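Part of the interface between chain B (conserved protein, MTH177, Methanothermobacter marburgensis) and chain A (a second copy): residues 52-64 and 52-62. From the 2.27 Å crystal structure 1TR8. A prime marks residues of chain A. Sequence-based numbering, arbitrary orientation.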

# COMPACT_ATOMS: atom_id res chain seq x y z
N LYS B 52 1.38 -13.52 -7.87
CA LYS B 52 -0.07 -13.63 -7.85
C LYS B 52 -0.67 -12.25 -7.59
O LYS B 52 -0.28 -11.57 -6.64
CB LYS B 52 -0.53 -14.62 -6.77
CG LYS B 52 -0.48 -16.08 -7.19
CD LYS B 52 -1.10 -16.99 -6.14
CE LYS B 52 -1.06 -18.47 -6.56
NZ LYS B 52 -1.77 -19.41 -5.63
N ALA B 53 -1.62 -11.84 -8.42
CA ALA B 53 -2.21 -10.51 -8.34
C ALA B 53 -3.60 -10.51 -7.69
O ALA B 53 -4.32 -11.50 -7.71
CB ALA B 53 -2.30 -9.91 -9.74
N ARG B 54 -3.97 -9.38 -7.10
CA ARG B 54 -5.32 -9.18 -6.58
C ARG B 54 -5.82 -7.81 -6.98
O ARG B 54 -5.07 -6.85 -7.13
CB ARG B 54 -5.36 -9.33 -5.05
CG ARG B 54 -5.27 -10.77 -4.60
CD ARG B 54 -5.23 -10.98 -3.12
NE ARG B 54 -6.56 -11.10 -2.53
CZ ARG B 54 -7.29 -12.21 -2.51
NH1 ARG B 54 -6.85 -13.33 -3.09
NH2 ARG B 54 -8.48 -12.19 -1.94
N GLU B 55 -7.12 -7.72 -7.16
CA GLU B 55 -7.73 -6.52 -7.71
C GLU B 55 -8.46 -5.82 -6.58
O GLU B 55 -9.21 -6.44 -5.82
CB GLU B 55 -8.68 -6.89 -8.87
CG GLU B 55 -9.89 -5.98 -9.05
CD GLU B 55 -10.96 -6.58 -9.96
OE1 GLU B 55 -12.03 -6.97 -9.42
OE2 GLU B 55 -10.77 -6.62 -11.20
N ARG B 56 -8.12 -4.54 -6.42
CA ARG B 56 -8.72 -3.65 -5.44
C ARG B 56 -9.60 -2.67 -6.18
O ARG B 56 -9.12 -1.72 -6.80
CB ARG B 56 -7.64 -2.88 -4.69
CG ARG B 56 -8.16 -1.74 -3.82
CD ARG B 56 -7.03 -0.80 -3.40
NE ARG B 56 -6.11 -1.52 -2.52
CZ ARG B 56 -4.80 -1.38 -2.50
NH1 ARG B 56 -4.17 -0.63 -3.39
NH2 ARG B 56 -4.11 -2.09 -1.62
N SER B 57 -10.89 -2.96 -6.16
CA SER B 57 -11.89 -2.02 -6.58
C SER B 57 -11.93 -0.89 -5.54
O SER B 57 -11.92 -1.15 -4.34
CB SER B 57 -13.20 -2.79 -6.61
OG SER B 57 -13.31 -3.56 -5.41
N LEU B 58 -11.98 0.36 -5.99
CA LEU B 58 -11.81 1.51 -5.08
C LEU B 58 -13.04 2.02 -4.30
O LEU B 58 -12.94 2.94 -3.49
CB LEU B 58 -11.15 2.66 -5.84
CG LEU B 58 -9.71 2.34 -6.28
CD1 LEU B 58 -9.15 3.44 -7.14
CD2 LEU B 58 -8.84 2.11 -5.04
N GLU B 59 -14.18 1.37 -4.49
CA GLU B 59 -15.41 1.68 -3.74
C GLU B 59 -15.50 0.89 -2.43
O GLU B 59 -15.32 -0.33 -2.41
CB GLU B 59 -16.64 1.38 -4.61
CG GLU B 59 -16.38 0.33 -5.69
CD GLU B 59 -17.54 -0.62 -5.91
OE1 GLU B 59 -18.68 -0.13 -6.11
OE2 GLU B 59 -17.30 -1.85 -5.90
N ALA B 60 -15.81 1.59 -1.34
CA ALA B 60 -15.94 0.97 -0.03
C ALA B 60 -17.36 1.15 0.49
O ALA B 60 -18.00 2.16 0.25
CB ALA B 60 -14.93 1.57 0.94
N GLU B 61 -17.84 0.13 1.19
CA GLU B 61 -19.23 0.08 1.63
C GLU B 61 -19.32 -0.06 3.13
O GLU B 61 -18.55 -0.79 3.74
CB GLU B 61 -19.95 -1.08 0.94
CG GLU B 61 -20.39 -0.76 -0.49
CD GLU B 61 -21.05 0.61 -0.61
OE1 GLU B 61 -21.87 0.97 0.28
OE2 GLU B 61 -20.75 1.34 -1.58
N MSE B 62 -20.26 0.68 3.73
CA MSE B 62 -20.48 0.59 5.16
C MSE B 62 -21.11 -0.75 5.46
O MSE B 62 -21.68 -1.39 4.57
CB MSE B 62 -21.34 1.75 5.69
CG MSE B 62 -22.80 1.76 5.26
SE MSE B 62 -23.89 3.10 6.23
CE MSE B 62 -23.86 2.32 7.99
N GLU B 63 -20.88 -1.24 6.67
CA GLU B 63 -21.46 -2.50 7.12
C GLU B 63 -22.93 -2.33 7.51
O GLU B 63 -23.33 -1.28 8.02
CB GLU B 63 -20.68 -3.02 8.32
CG GLU B 63 -19.31 -3.57 7.95
CD GLU B 63 -18.49 -3.92 9.16
OE1 GLU B 63 -18.05 -2.97 9.88
OE2 GLU B 63 -18.30 -5.14 9.40
N ILE B 64 -23.70 -3.40 7.36
CA ILE B 64 -25.12 -3.37 7.67
C ILE B 64 -25.47 -4.58 8.53
O ILE B 64 -25.12 -5.69 8.16
CB ILE B 64 -25.99 -3.38 6.40
CG1 ILE B 64 -25.56 -2.30 5.38
CG2 ILE B 64 -27.46 -3.22 6.78
CD1 ILE B 64 -25.74 -0.85 5.85
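Chain A 52-62: KARERSLEAEM

The contact is held first by backbone. Chain A runs antiparallel to chain B, and two reciprocal pairs of main-chain hydrogen bonds fix the register. At one, Glu55 N donates to Glu59′ O at 2.8 Å and Glu59′ N returns a bond to Glu55 O at 3.1 Å. At the other, Glu61 N reaches Glu55′ O at 2.8 Å while Glu55′ N meets Glu61 O at 2.9 Å, nearly straight at 177°. One more bond, from Glu61′ N to Ala53 O at 2.8 Å, extends the first ladder. The rule is economical: such bonds need extended backbone rather than particular side chains.

The two copies do not adopt the same shape here. Chain A stays extended through Arg54′ to Ala60′ as one long strand, whereas the first strand of chain B ends at Ser57, and the chain turns through Leu58 (phi/psi -84/1) and resumes as a weakly bonded strand about Glu61 and Met62. The axes of the two longer strands approach to 4.0 Å, their directions 140° apart, well short of ideal antiparallel. Between the bonded pairs the backbones draw closer: Arg54 CA lies 4.4 Å from Ala60′ CA, against 5.2 Å from Glu55 CA to Glu59′ CA. Carbonyls also receive CA-H contacts, with Arg54 CA 3.1 Å from Glu59′ O and Ala60 CA 3.2 Å from Glu55′ O.

Side chains add little polar strength. Arg54 curls its guanidinium over the partner, placing Glu59′ C and Ala60′ N over one face, and its NH2 gives Leu58′ O a weak hydrogen bond at 2.9 Å, bent to 120°. The acidic residues bring like charges together on one face: Glu55 OE1 stands 4.0 Å from Glu59′ OE1, and Glu55 OE2 3.9 Å from Glu61′ OE1. Water 1 bridges the first pair, donating to Glu55 OE1 at 2.6 Å and more weakly to Glu59′ OE1 at 3.4 Å.

Packing completes the contact. Arg56′ buries the most area of any residue here; the aliphatic parts of Arg56 and Leu58 lie over one face of its guanidinium, with Leu58 CD2 4.1 Å from Arg56′ NH1. The two arginines come to 4.0 Å between Arg56 NE and Arg56′ NH2, and both groups bond elsewhere in the structure. Leu58′ CD1 packs 3.9 Å from Arg56 CB. The alanines of chain B make close side-chain contacts: Ala60 points toward chain A, its CB 3.7 Å from Arg54′ CB, and Ala53 CB rests 3.7 Å from Glu61′ CG.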

# COMPACT_ATOMS: atom_id res chain seq x y z
N LYS A 52 -15.87 6.22 11.47
CA LYS A 52 -16.79 5.30 10.83
C LYS A 52 -16.04 4.53 9.74
O LYS A 52 -15.30 5.09 8.92
CB LYS A 52 -18.02 6.05 10.32
CG LYS A 52 -18.71 6.83 11.46
CD LYS A 52 -20.16 7.21 11.17
CE LYS A 52 -21.17 6.25 11.82
NZ LYS A 52 -21.15 4.87 11.22
N ALA A 53 -16.19 3.21 9.79
CA ALA A 53 -15.44 2.31 8.94
C ALA A 53 -16.25 1.85 7.75
O ALA A 53 -17.48 1.66 7.86
CB ALA A 53 -15.00 1.12 9.74
N ARG A 54 -15.56 1.70 6.62
CA ARG A 54 -16.10 1.07 5.42
C ARG A 54 -15.16 -0.03 4.91
O ARG A 54 -13.95 -0.01 5.18
CB ARG A 54 -16.30 2.11 4.32
CG ARG A 54 -17.39 3.11 4.59
CD ARG A 54 -17.62 4.04 3.38
NE ARG A 54 -18.82 4.85 3.54
CZ ARG A 54 -18.85 5.99 4.22
NH1 ARG A 54 -17.74 6.46 4.77
NH2 ARG A 54 -19.98 6.67 4.32
N GLU A 55 -15.74 -0.99 4.20
CA GLU A 55 -15.03 -2.15 3.70
C GLU A 55 -14.93 -2.14 2.19
O GLU A 55 -15.88 -1.81 1.51
CB GLU A 55 -15.74 -3.44 4.06
CG GLU A 55 -15.77 -3.67 5.54
CD GLU A 55 -16.23 -5.07 5.87
OE1 GLU A 55 -17.11 -5.57 5.13
OE2 GLU A 55 -15.64 -5.64 6.81
N ARG A 56 -13.79 -2.64 1.73
CA ARG A 56 -13.43 -2.74 0.31
C ARG A 56 -12.82 -4.11 0.09
O ARG A 56 -11.79 -4.40 0.68
CB ARG A 56 -12.36 -1.70 0.06
CG ARG A 56 -12.01 -1.49 -1.36
CD ARG A 56 -11.35 -0.14 -1.55
NE ARG A 56 -10.06 -0.08 -0.90
CZ ARG A 56 -9.38 1.04 -0.73
NH1 ARG A 56 -9.92 2.19 -1.08
NH2 ARG A 56 -8.18 0.99 -0.16
N SER A 57 -13.45 -4.96 -0.69
CA SER A 57 -12.97 -6.33 -0.84
C SER A 57 -11.91 -6.45 -1.95
O SER A 57 -11.78 -5.56 -2.79
CB SER A 57 -14.13 -7.28 -1.10
OG SER A 57 -14.57 -7.17 -2.43
N LEU A 58 -11.03 -7.44 -1.81
CA LEU A 58 -9.96 -7.68 -2.78
C LEU A 58 -10.10 -9.08 -3.38
O LEU A 58 -10.29 -10.04 -2.67
CB LEU A 58 -8.59 -7.55 -2.12
CG LEU A 58 -7.89 -6.20 -2.35
CD1 LEU A 58 -8.53 -5.10 -1.57
CD2 LEU A 58 -6.41 -6.29 -2.04
N GLU A 59 -9.98 -9.19 -4.69
CA GLU A 59 -10.28 -10.46 -5.38
C GLU A 59 -9.06 -10.96 -6.14
O GLU A 59 -8.25 -10.17 -6.59
CB GLU A 59 -11.45 -10.24 -6.35
CG GLU A 59 -12.78 -10.70 -5.78
CD GLU A 59 -13.84 -9.62 -5.78
OE1 GLU A 59 -14.17 -9.13 -6.89
OE2 GLU A 59 -14.34 -9.27 -4.67
N ALA A 60 -8.92 -12.27 -6.30
CA ALA A 60 -7.79 -12.78 -7.07
C ALA A 60 -7.92 -12.34 -8.53
O ALA A 60 -8.98 -12.46 -9.14
CB ALA A 60 -7.69 -14.28 -6.97
N GLU A 61 -6.83 -11.74 -9.03
CA GLU A 61 -6.72 -11.21 -10.39
C GLU A 61 -6.03 -12.27 -11.27
O GLU A 61 -4.85 -12.52 -11.13
CB GLU A 61 -5.91 -9.89 -10.35
CG GLU A 61 -5.35 -9.37 -11.68
CD GLU A 61 -6.35 -8.63 -12.55
OE1 GLU A 61 -7.09 -7.75 -12.04
OE2 GLU A 61 -6.35 -8.88 -13.78
N MSE A 62 -6.80 -12.95 -12.12
CA MSE A 62 -6.25 -14.05 -12.91
C MSE A 62 -7.09 -14.41 -14.13
O MSE A 62 -8.26 -14.03 -14.24
CB MSE A 62 -6.13 -15.29 -12.04
CG MSE A 62 -7.43 -15.62 -11.32
SE MSE A 62 -7.29 -17.26 -10.29
CE MSE A 62 -5.70 -16.82 -9.23
O HOH W 1 -14.61 -7.06 -9.52
O HOH W 2 -2.93 -13.94 -10.68